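Local coordinates for protein BSU-2 beta-lactamase (Bacillus subtilis, PDB 6W5E) that probably hydrolyses beta-lactam antibiotics as a class D serine beta-lactamase, opening the amide bond of the lactam ring, at residues A[209-215]-A[226-232]; A[175-180]-A[238-242]. One frame throughout, in Å; residues are numbered along the deposited sequence. Where two conformers were deposited one is given.

Interaction 1: A[209-215]-A[226-232]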
ATOM      1  N   TYR A 209      -7.569 -17.708  -4.792  1.00 14.61           N
ATOM      2  CA  TYR A 209      -7.411 -16.416  -4.141  1.00 13.38           C
ATOM      3  C   TYR A 209      -6.552 -15.519  -5.017  1.00 13.30           C
ATOM      4  O   TYR A 209      -5.791 -15.992  -5.861  1.00 13.17           O
ATOM      5  CB  TYR A 209      -6.761 -16.562  -2.757  1.00 14.64           C
ATOM      6  CG  TYR A 209      -5.289 -16.861  -2.851  1.00 14.54           C
ATOM      7  CD1 TYR A 209      -4.845 -18.156  -3.066  1.00 15.49           C
ATOM      8  CD2 TYR A 209      -4.338 -15.840  -2.770  1.00 13.17           C
ATOM      9  CE1 TYR A 209      -3.497 -18.438  -3.176  1.00 16.29           C
ATOM     10  CE2 TYR A 209      -2.988 -16.107  -2.893  1.00 14.55           C
ATOM     11  CZ  TYR A 209      -2.574 -17.412  -3.084  1.00 16.50           C
ATOM     12  OH  TYR A 209      -1.235 -17.690  -3.203  1.00 19.18           O
ATOM     13  N   THR A 210      -6.668 -14.211  -4.780  1.00 12.43           N
ATOM     14  CA  THR A 210      -5.769 -13.220  -5.361  1.00 12.71           C
ATOM     15  C   THR A 210      -5.291 -12.315  -4.239  1.00 12.31           C
ATOM     16  O   THR A 210      -6.110 -11.752  -3.502  1.00 13.38           O
ATOM     17  CB  THR A 210      -6.453 -12.378  -6.459  1.00 14.27           C
ATOM     18  OG1 THR A 210      -6.981 -13.247  -7.465  1.00 16.68           O
ATOM     19  CG2 THR A 210      -5.453 -11.435  -7.110  1.00 14.79           C
ATOM     20  N   LEU A 211      -3.974 -12.187  -4.104  1.00 11.53           N
ATOM     21  CA  LEU A 211      -3.369 -11.327  -3.094  1.00 11.96           C
ATOM     22  C   LEU A 211      -2.940 -10.027  -3.765  1.00 10.39           C
ATOM     23  O   LEU A 211      -2.183 -10.048  -4.747  1.00 12.26           O
ATOM     24  CB  LEU A 211      -2.169 -12.016  -2.444  1.00 12.64           C
ATOM     25  CG  LEU A 211      -1.387 -11.155  -1.447  1.00 13.15           C
ATOM     26  CD1 LEU A 211      -2.240 -10.806  -0.238  1.00 13.06           C
ATOM     27  CD2 LEU A 211      -0.115 -11.871  -1.021  1.00 14.27           C
ATOM     28  N   TYR A 212      -3.425  -8.905  -3.237  1.00 11.40           N
ATOM     29  CA  TYR A 212      -3.054  -7.577  -3.699  1.00 10.24           C
ATOM     30  C   TYR A 212      -2.305  -6.874  -2.578  1.00 10.63           C
ATOM     31  O   TYR A 212      -2.734  -6.919  -1.420  1.00 12.20           O
ATOM     32  CB  TYR A 212      -4.292  -6.727  -3.996  1.00 11.66           C
ATOM     33  CG  TYR A 212      -5.282  -7.306  -4.981  1.00 10.59           C
ATOM     34  CD1 TYR A 212      -6.223  -8.252  -4.590  1.00 12.64           C
ATOM     35  CD2 TYR A 212      -5.314  -6.859  -6.293  1.00 11.99           C
ATOM     36  CE1 TYR A 212      -7.147  -8.760  -5.498  1.00 12.08           C
ATOM     37  CE2 TYR A 212      -6.241  -7.349  -7.201  1.00 12.94           C
ATOM     38  CZ  TYR A 212      -7.147  -8.302  -6.802  1.00 14.93           C
ATOM     39  OH  TYR A 212      -8.062  -8.794  -7.711  1.00 18.18           O
ATOM     40  N   GLY A 213      -1.217  -6.183  -2.910  1.00 10.94           N
ATOM     41  CA  GLY A 213      -0.546  -5.479  -1.835  1.00 12.37           C
ATOM     42  C   GLY A 213       0.580  -4.606  -2.326  1.00 10.89           C
ATOM     43  O   GLY A 213       1.048  -4.725  -3.462  1.00 13.66           O
ATOM     44  N   LYS A 214       1.019  -3.727  -1.426  1.00 10.70           N
ATOM     45  CA  LYS A 214       2.137  -2.830  -1.681  1.00 10.23           C
ATOM     46  C   LYS A 214       3.003  -2.747  -0.429  1.00  9.85           C
ATOM     47  O   LYS A 214       2.488  -2.478   0.661  1.00 10.97           O
ATOM     48  CB  LYS A 214       1.635  -1.427  -2.054  1.00 11.57           C
ATOM     49  CG  LYS A 214       2.750  -0.449  -2.414  1.00 14.51           C
ATOM     50  CD  LYS A 214       3.474  -0.878  -3.680  1.00 15.96           C
ATOM     51  CE  LYS A 214       4.786  -0.120  -3.871  1.00 15.16           C
ATOM     52  NZ  LYS A 214       5.897  -0.818  -3.151  1.00 17.73           N
ATOM     53  N   THR A 215       4.311  -2.963  -0.587  1.00 10.67           N
ATOM     54  CA  THR A 215       5.261  -2.776   0.498  1.00 10.13           C
ATOM     55  C   THR A 215       5.688  -1.309   0.603  1.00 11.10           C
ATOM     56  O   THR A 215       5.537  -0.510  -0.332  1.00 11.37           O
ATOM     57  CB  THR A 215       6.524  -3.612   0.260  1.00 12.66           C
ATOM     58  OG1 THR A 215       7.062  -3.295  -1.031  1.00 13.43           O
ATOM     59  CG2 THR A 215       6.229  -5.101   0.345  1.00 15.01           C
ATOM     60  N   TRP A 226       6.049  -1.491   5.883  1.00 10.36           N
ATOM     61  CA  TRP A 226       4.619  -1.635   5.675  1.00 10.33           C
ATOM     62  C   TRP A 226       4.354  -2.735   4.655  1.00  9.26           C
ATOM     63  O   TRP A 226       5.134  -2.937   3.722  1.00 10.24           O
ATOM     64  CB  TRP A 226       4.037  -0.392   5.016  1.00 11.48           C
ATOM     65  CG  TRP A 226       4.032   0.917   5.743  1.00 11.37           C
ATOM     66  CD1 TRP A 226       5.006   1.878   5.715  1.00 12.43           C
ATOM     67  CD2 TRP A 226       2.940   1.473   6.490  1.00 10.58           C
ATOM     68  NE1 TRP A 226       4.601   2.982   6.435  1.00 12.14           N
ATOM     69  CE2 TRP A 226       3.337   2.758   6.922  1.00 12.07           C
ATOM     70  CE3 TRP A 226       1.669   1.003   6.847  1.00 11.37           C
ATOM     71  CZ2 TRP A 226       2.507   3.579   7.682  1.00 13.66           C
ATOM     72  CZ3 TRP A 226       0.843   1.819   7.604  1.00 13.05           C
ATOM     73  CH2 TRP A 226       1.270   3.088   8.022  1.00 13.06           C
ATOM     74  N   PHE A 227       3.204  -3.397   4.798  1.00  9.77           N
ATOM     75  CA  PHE A 227       2.612  -4.169   3.710  1.00 10.14           C
ATOM     76  C   PHE A 227       1.105  -4.000   3.829  1.00  9.85           C
ATOM     77  O   PHE A 227       0.518  -4.345   4.860  1.00 11.04           O
ATOM     78  CB  PHE A 227       3.020  -5.647   3.749  1.00 11.32           C
ATOM     79  CG  PHE A 227       2.524  -6.449   2.569  1.00  9.61           C
ATOM     80  CD1 PHE A 227       2.924  -6.132   1.269  1.00 11.90           C
ATOM     81  CD2 PHE A 227       1.658  -7.516   2.753  1.00 11.02           C
ATOM     82  CE1 PHE A 227       2.471  -6.871   0.187  1.00 12.94           C
ATOM     83  CE2 PHE A 227       1.207  -8.258   1.669  1.00 12.28           C
ATOM     84  CZ  PHE A 227       1.612  -7.937   0.392  1.00 12.69           C
ATOM     85  N   VAL A 228       0.484  -3.419   2.805  1.00  9.96           N
ATOM     86  CA  VAL A 228      -0.920  -3.042   2.858  1.00  9.51           C
ATOM     87  C   VAL A 228      -1.615  -3.540   1.604  1.00  9.59           C
ATOM     88  O   VAL A 228      -1.007  -3.627   0.534  1.00 11.29           O
ATOM     89  CB  VAL A 228      -1.089  -1.511   3.032  1.00 10.82           C
ATOM     90  CG1 VAL A 228      -0.246  -1.011   4.214  1.00 11.85           C
ATOM     91  CG2 VAL A 228      -0.712  -0.753   1.767  1.00 12.27           C
ATOM     92  N   GLY A 229      -2.888  -3.881   1.733  1.00  9.84           N
ATOM     93  CA  GLY A 229      -3.578  -4.379   0.549  1.00 10.40           C
ATOM     94  C   GLY A 229      -4.856  -5.115   0.916  1.00  9.90           C
ATOM     95  O   GLY A 229      -5.519  -4.790   1.901  1.00 10.74           O
ATOM     96  N   PHE A 230      -5.202  -6.085   0.076  1.00 10.15           N
ATOM     97  CA  PHE A 230      -6.414  -6.852   0.295  1.00 10.45           C
ATOM     98  C   PHE A 230      -6.261  -8.202  -0.379  1.00  9.87           C
ATOM     99  O   PHE A 230      -5.401  -8.395  -1.238  1.00 11.56           O
ATOM    100  CB  PHE A 230      -7.692  -6.114  -0.148  1.00 12.20           C
ATOM    101  CG  PHE A 230      -7.485  -5.112  -1.246  1.00 11.46           C
ATOM    102  CD1 PHE A 230      -7.351  -5.510  -2.567  1.00 12.82           C
ATOM    103  CD2 PHE A 230      -7.435  -3.757  -0.954  1.00 12.88           C
ATOM    104  CE1 PHE A 230      -7.166  -4.575  -3.569  1.00 14.09           C
ATOM    105  CE2 PHE A 230      -7.254  -2.822  -1.959  1.00 14.07           C
ATOM    106  CZ  PHE A 230      -7.116  -3.237  -3.267  1.00 14.48           C
ATOM    107  N   ILE A 231      -7.093  -9.149   0.042  1.00 11.02           N
ATOM    108  CA  ILE A 231      -7.068 -10.494  -0.518  1.00 11.36           C
ATOM    109  C   ILE A 231      -8.484 -10.902  -0.878  1.00 12.47           C
ATOM    110  O   ILE A 231      -9.413 -10.729  -0.080  1.00 12.52           O
ATOM    111  CB  ILE A 231      -6.391 -11.523   0.416  1.00 11.61           C
ATOM    112  CG1 ILE A 231      -6.429 -12.916  -0.219  1.00 12.83           C
ATOM    113  CG2 ILE A 231      -7.016 -11.531   1.833  1.00 12.04           C
ATOM    114  CD1 ILE A 231      -5.441 -13.873   0.378  1.00 13.48           C
ATOM    115  N   LYS A 232      -8.652 -11.414  -2.090  1.00 13.02           N
ATOM    116  CA  LYS A 232      -9.933 -11.918  -2.552  1.00 13.75           C
ATOM    117  C   LYS A 232      -9.878 -13.433  -2.473  1.00 13.68           C
ATOM    118  O   LYS A 232      -8.933 -14.043  -2.979  1.00 14.26           O
ATOM    119  CB  LYS A 232     -10.172 -11.468  -3.994  1.00 15.93           C
ATOM    120  CG  LYS A 232     -11.390 -12.094  -4.647  1.00 19.30           C
ATOM    121  CD  LYS A 232     -11.730 -11.440  -5.990  1.00 25.76           C
ATOM    122  CE  LYS A 232     -10.493 -10.948  -6.745  1.00 30.81           C
ATOM    123  NZ  LYS A 232     -10.685 -10.927  -8.230  1.00 36.59           N
TER
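Six backbone hydrogen bonds hold these antiparallel strands together in three two-way pairs. T210 N to K232 O and K232 N to T210 O are both 2.9 Å; Y212 N reaches F230 O at 2.9 Å, with F230 N to Y212 O at 3.0 Å; K214 N reaches V228 O at 2.8 Å, with V228 N to K214 O at 3.1 Å. Between them lie non-hydrogen-bonded pairs, tightest where G213 CA and G229 CA come within 4.0 Å. Neither site takes a side chain: a CB on G213 would run into the F227 ring, and at G229 the backbone angles alone demand glycine.

Packing differs by face. On the side of Y212, F230 and K232, Y212 CB rests 3.6 Å from F230 CD1, the two rings lying oblique, while K232 brings its CE to 3.4 Å from Y212 OH, at the edge of the tyrosine ring, and K232 NZ makes a weak hydrogen bond to Y212 OH, also 3.4 Å. On the opposite face L211 CD1 meets I231 CB at 4.3 Å, and T215 CG2 touches F227 CD1 at 3.6 Å.

Near the C-terminal end of segment 209-215 the contacts turn polar. K214 NZ donates to T215 O (2.9 Å) and also hydrogen-bonds S124 OG, while T215 OG1 hydrogen-bonds a malonate ion, probably from the crystallisation liquor. K214 and T215, followed by G216, form the Lys-Thr-Gly motif on the strand that edges the active-site cleft in class D beta-lactamases, consistent with this beta hairpin presenting it to the substrate pocket.

Interaction 2: A[175-180]-A[238-242]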
ATOM      1  N   GLN A 175      -4.765   4.055   6.990  1.00 12.39           N
ATOM      2  CA  GLN A 175      -4.480   3.299   5.774  1.00 12.81           C
ATOM      3  C   GLN A 175      -5.569   2.266   5.511  1.00 11.99           C
ATOM      4  O   GLN A 175      -6.010   2.104   4.366  1.00 12.05           O
ATOM      5  CB  GLN A 175      -3.118   2.620   5.885  1.00 13.88           C
ATOM      6  CG  GLN A 175      -1.931   3.563   5.728  1.00 15.56           C
ATOM      7  CD  GLN A 175      -1.140   3.313   4.450  1.00 14.40           C
ATOM      8  OE1 GLN A 175      -1.704   2.983   3.414  1.00 16.33           O
ATOM      9  NE2 GLN A 175       0.169   3.477   4.524  1.00 15.95           N
ATOM     10  N   GLU A 176      -6.016   1.558   6.559  1.00 12.62           N
ATOM     11  CA  GLU A 176      -7.086   0.578   6.385  0.70 13.33           C
ATOM     12  C   GLU A 176      -8.340   1.235   5.828  1.00 13.04           C
ATOM     13  O   GLU A 176      -8.996   0.684   4.940  1.00 13.25           O
ATOM     14  CB  GLU A 176      -7.414  -0.128   7.704  0.70 15.21           C
ATOM     15  CG  GLU A 176      -8.395  -1.315   7.544  0.70 13.22           C
ATOM     16  CD  GLU A 176      -9.873  -0.912   7.308  0.70 18.13           C
ATOM     17  OE1 GLU A 176     -10.283   0.182   7.747  0.70 22.70           O
ATOM     18  OE2 GLU A 176     -10.635  -1.685   6.678  0.70 18.44           O
ATOM     19  N   THR A 177      -8.710   2.395   6.376  1.00 12.50           N
ATOM     20  CA  THR A 177      -9.921   3.077   5.943  1.00 13.41           C
ATOM     21  C   THR A 177      -9.849   3.402   4.464  1.00 14.27           C
ATOM     22  O   THR A 177     -10.795   3.143   3.710  1.00 14.60           O
ATOM     23  CB  THR A 177     -10.094   4.343   6.780  1.00 16.48           C
ATOM     24  OG1 THR A 177     -10.320   3.948   8.134  1.00 20.11           O
ATOM     25  CG2 THR A 177     -11.263   5.207   6.281  1.00 18.77           C
ATOM     26  N   PHE A 178      -8.710   3.940   4.028  1.00 12.87           N
ATOM     27  CA  PHE A 178      -8.521   4.260   2.620  1.00 13.31           C
ATOM     28  C   PHE A 178      -8.586   3.004   1.762  1.00 11.47           C
ATOM     29  O   PHE A 178      -9.285   2.967   0.742  1.00 12.62           O
ATOM     30  CB  PHE A 178      -7.177   4.961   2.440  1.00 12.00           C
ATOM     31  CG  PHE A 178      -6.738   5.067   1.010  1.00 11.55           C
ATOM     32  CD1 PHE A 178      -7.401   5.899   0.117  1.00 16.43           C
ATOM     33  CD2 PHE A 178      -5.676   4.311   0.553  1.00 15.76           C
ATOM     34  CE1 PHE A 178      -7.002   5.974  -1.204  1.00 18.42           C
ATOM     35  CE2 PHE A 178      -5.273   4.383  -0.764  1.00 19.03           C
ATOM     36  CZ  PHE A 178      -5.936   5.219  -1.645  1.00 19.52           C
ATOM     37  N   LEU A 179      -7.859   1.958   2.160  1.00 12.48           N
ATOM     38  CA  LEU A 179      -7.800   0.748   1.339  1.00 12.00           C
ATOM     39  C   LEU A 179      -9.133   0.012   1.296  1.00 12.41           C
ATOM     40  O   LEU A 179      -9.428  -0.668   0.308  1.00 12.17           O
ATOM     41  CB  LEU A 179      -6.682  -0.173   1.833  1.00 11.36           C
ATOM     42  CG  LEU A 179      -5.285   0.398   1.561  1.00 11.90           C
ATOM     43  CD1 LEU A 179      -4.270  -0.357   2.386  1.00 15.62           C
ATOM     44  CD2 LEU A 179      -4.930   0.348   0.072  1.00 15.46           C
ATOM     45  N   GLU A 180      -9.942   0.117   2.351  1.00 12.03           N
ATOM     46  CA  GLU A 180     -11.275  -0.463   2.307  1.00 12.58           C
ATOM     47  C   GLU A 180     -12.137   0.229   1.254  1.00 12.65           C
ATOM     48  O   GLU A 180     -12.910  -0.424   0.541  1.00 12.80           O
ATOM     49  CB  GLU A 180     -11.922  -0.352   3.688  1.00 14.55           C
ATOM     50  CG  GLU A 180     -13.337  -0.860   3.740  1.00 20.53           C
ATOM     51  CD  GLU A 180     -13.925  -0.835   5.136  1.00 22.15           C
ATOM     52  OE1 GLU A 180     -13.157  -0.857   6.130  1.00 20.92           O
ATOM     53  OE2 GLU A 180     -15.173  -0.789   5.236  1.00 23.86           O
ATOM     54  N   TYR A 238     -10.877  -9.476   2.147  1.00 12.10           N
ATOM     55  CA  TYR A 238     -10.383  -8.919   3.397  1.00 11.40           C
ATOM     56  C   TYR A 238      -9.336  -7.862   3.087  1.00 11.29           C
ATOM     57  O   TYR A 238      -8.549  -8.022   2.151  1.00 14.16           O
ATOM     58  CB  TYR A 238      -9.745 -10.010   4.268  1.00 10.75           C
ATOM     59  CG  TYR A 238     -10.715 -11.065   4.746  1.00 12.38           C
ATOM     60  CD1 TYR A 238     -11.163 -12.067   3.892  1.00 13.92           C
ATOM     61  CD2 TYR A 238     -11.173 -11.061   6.056  1.00 12.34           C
ATOM     62  CE1 TYR A 238     -12.060 -13.027   4.332  1.00 14.48           C
ATOM     63  CE2 TYR A 238     -12.064 -12.014   6.504  1.00 13.96           C
ATOM     64  CZ  TYR A 238     -12.504 -12.986   5.643  1.00 13.65           C
ATOM     65  OH  TYR A 238     -13.390 -13.933   6.095  1.00 16.79           O
ATOM     66  N   VAL A 239      -9.333  -6.787   3.874  1.00 10.47           N
ATOM     67  CA  VAL A 239      -8.379  -5.689   3.743  1.00 10.07           C
ATOM     68  C   VAL A 239      -7.388  -5.787   4.896  1.00 10.43           C
ATOM     69  O   VAL A 239      -7.788  -6.006   6.047  1.00 10.93           O
ATOM     70  CB  VAL A 239      -9.101  -4.329   3.754  1.00 11.46           C
ATOM     71  CG1 VAL A 239      -8.099  -3.210   3.559  1.00 12.35           C
ATOM     72  CG2 VAL A 239     -10.207  -4.276   2.684  1.00 14.04           C
ATOM     73  N   PHE A 240      -6.097  -5.640   4.601  1.00 10.45           N
ATOM     74  CA  PHE A 240      -5.081  -5.765   5.643  1.00  9.84           C
ATOM     75  C   PHE A 240      -4.089  -4.608   5.614  1.00  9.51           C
ATOM     76  O   PHE A 240      -3.796  -4.024   4.559  1.00 10.29           O
ATOM     77  CB  PHE A 240      -4.317  -7.103   5.555  1.00 12.15           C
ATOM     78  CG  PHE A 240      -3.618  -7.299   4.242  1.00 11.03           C
ATOM     79  CD1 PHE A 240      -2.387  -6.701   3.998  1.00 10.67           C
ATOM     80  CD2 PHE A 240      -4.192  -8.075   3.246  1.00 12.49           C
ATOM     81  CE1 PHE A 240      -1.752  -6.845   2.770  1.00 12.33           C
ATOM     82  CE2 PHE A 240      -3.552  -8.236   2.024  1.00 14.72           C
ATOM     83  CZ  PHE A 240      -2.332  -7.622   1.791  1.00 15.26           C
ATOM     84  N   VAL A 241      -3.546  -4.310   6.795  1.00 10.08           N
ATOM     85  CA  VAL A 241      -2.438  -3.379   6.960  1.00 10.17           C
ATOM     86  C   VAL A 241      -1.501  -3.951   8.009  1.00 10.57           C
ATOM     87  O   VAL A 241      -1.924  -4.257   9.130  1.00 11.51           O
ATOM     88  CB  VAL A 241      -2.933  -1.991   7.414  1.00 11.45           C
ATOM     89  CG1 VAL A 241      -1.776  -1.120   7.888  1.00 11.79           C
ATOM     90  CG2 VAL A 241      -3.664  -1.291   6.280  1.00 12.55           C
ATOM     91  N   THR A 242      -0.227  -4.077   7.654  1.00 11.46           N
ATOM     92  CA  THR A 242       0.827  -4.456   8.583  1.00 10.29           C
ATOM     93  C   THR A 242       1.881  -3.363   8.603  1.00 10.03           C
ATOM     94  O   THR A 242       2.267  -2.846   7.549  1.00 10.74           O
ATOM     95  CB  THR A 242       1.458  -5.776   8.157  1.00 11.32           C
ATOM     96  OG1 THR A 242       0.431  -6.765   8.087  1.00 13.19           O
ATOM     97  CG2 THR A 242       2.532  -6.221   9.153  1.00 12.42           C
TER
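This is apolar packing of a helix on a sheet: one side of helix 172-184 lies over strand 236-244, with no hydrogen bond between the two segments. They run roughly opposite ways, at 150°, with the local axes 8.2 Å apart. V239 and V241, two residues apart on the strand, both point toward the helix and supply nearly all of the strand's side of the contact. L179 sits between them, its CB 3.8 Å from V239 CG1 and its CD1 4.1 Å from V241 CG2. Next to it, V241 CG2 lies 4.0 Å from Q175 CB and 3.7 Å from E176 N, so a valine methyl presses on the helix backbone. F240 points the other way, onto T255 and L259 of the C-terminal helix 248-261. The central antiparallel sheet therefore carries a helix on each face here, as in the penicillin-binding-protein and serine beta-lactamase fold. At the other end of the contact, V239 CG2 comes within 4.0 Å of E180 CA. The polar ends of E180 and Q175 have partners outside the two segments: E180 forms a salt bridge with K184 of the same helix, and Q175 NE2 hydrogen-bonds T77, with Q175 also touching W226 on the next strand.

How the interactions relate
Reading from the N terminus, helix segment 175-180 comes first, then strands 209-215, 226-232 and 238-242. Interaction 1 closes a short loop of ten residues, making a beta hairpin; interaction 2 closes a longer one of 57 residues that encloses that whole hairpin, so the two nest and do not cross. Strands 225-233 and 236-244 are consecutive in sequence and neighbours in the sheet: I231 N lies 2.8 Å from Y238 O and G229 O 2.9 Å from F240 N, both probable hydrogen bonds. Interaction 1 thus extends the sheet sideways, while interaction 2 lays helix 172-184 on it, a helix that also reaches V228 and F230 of the hairpin.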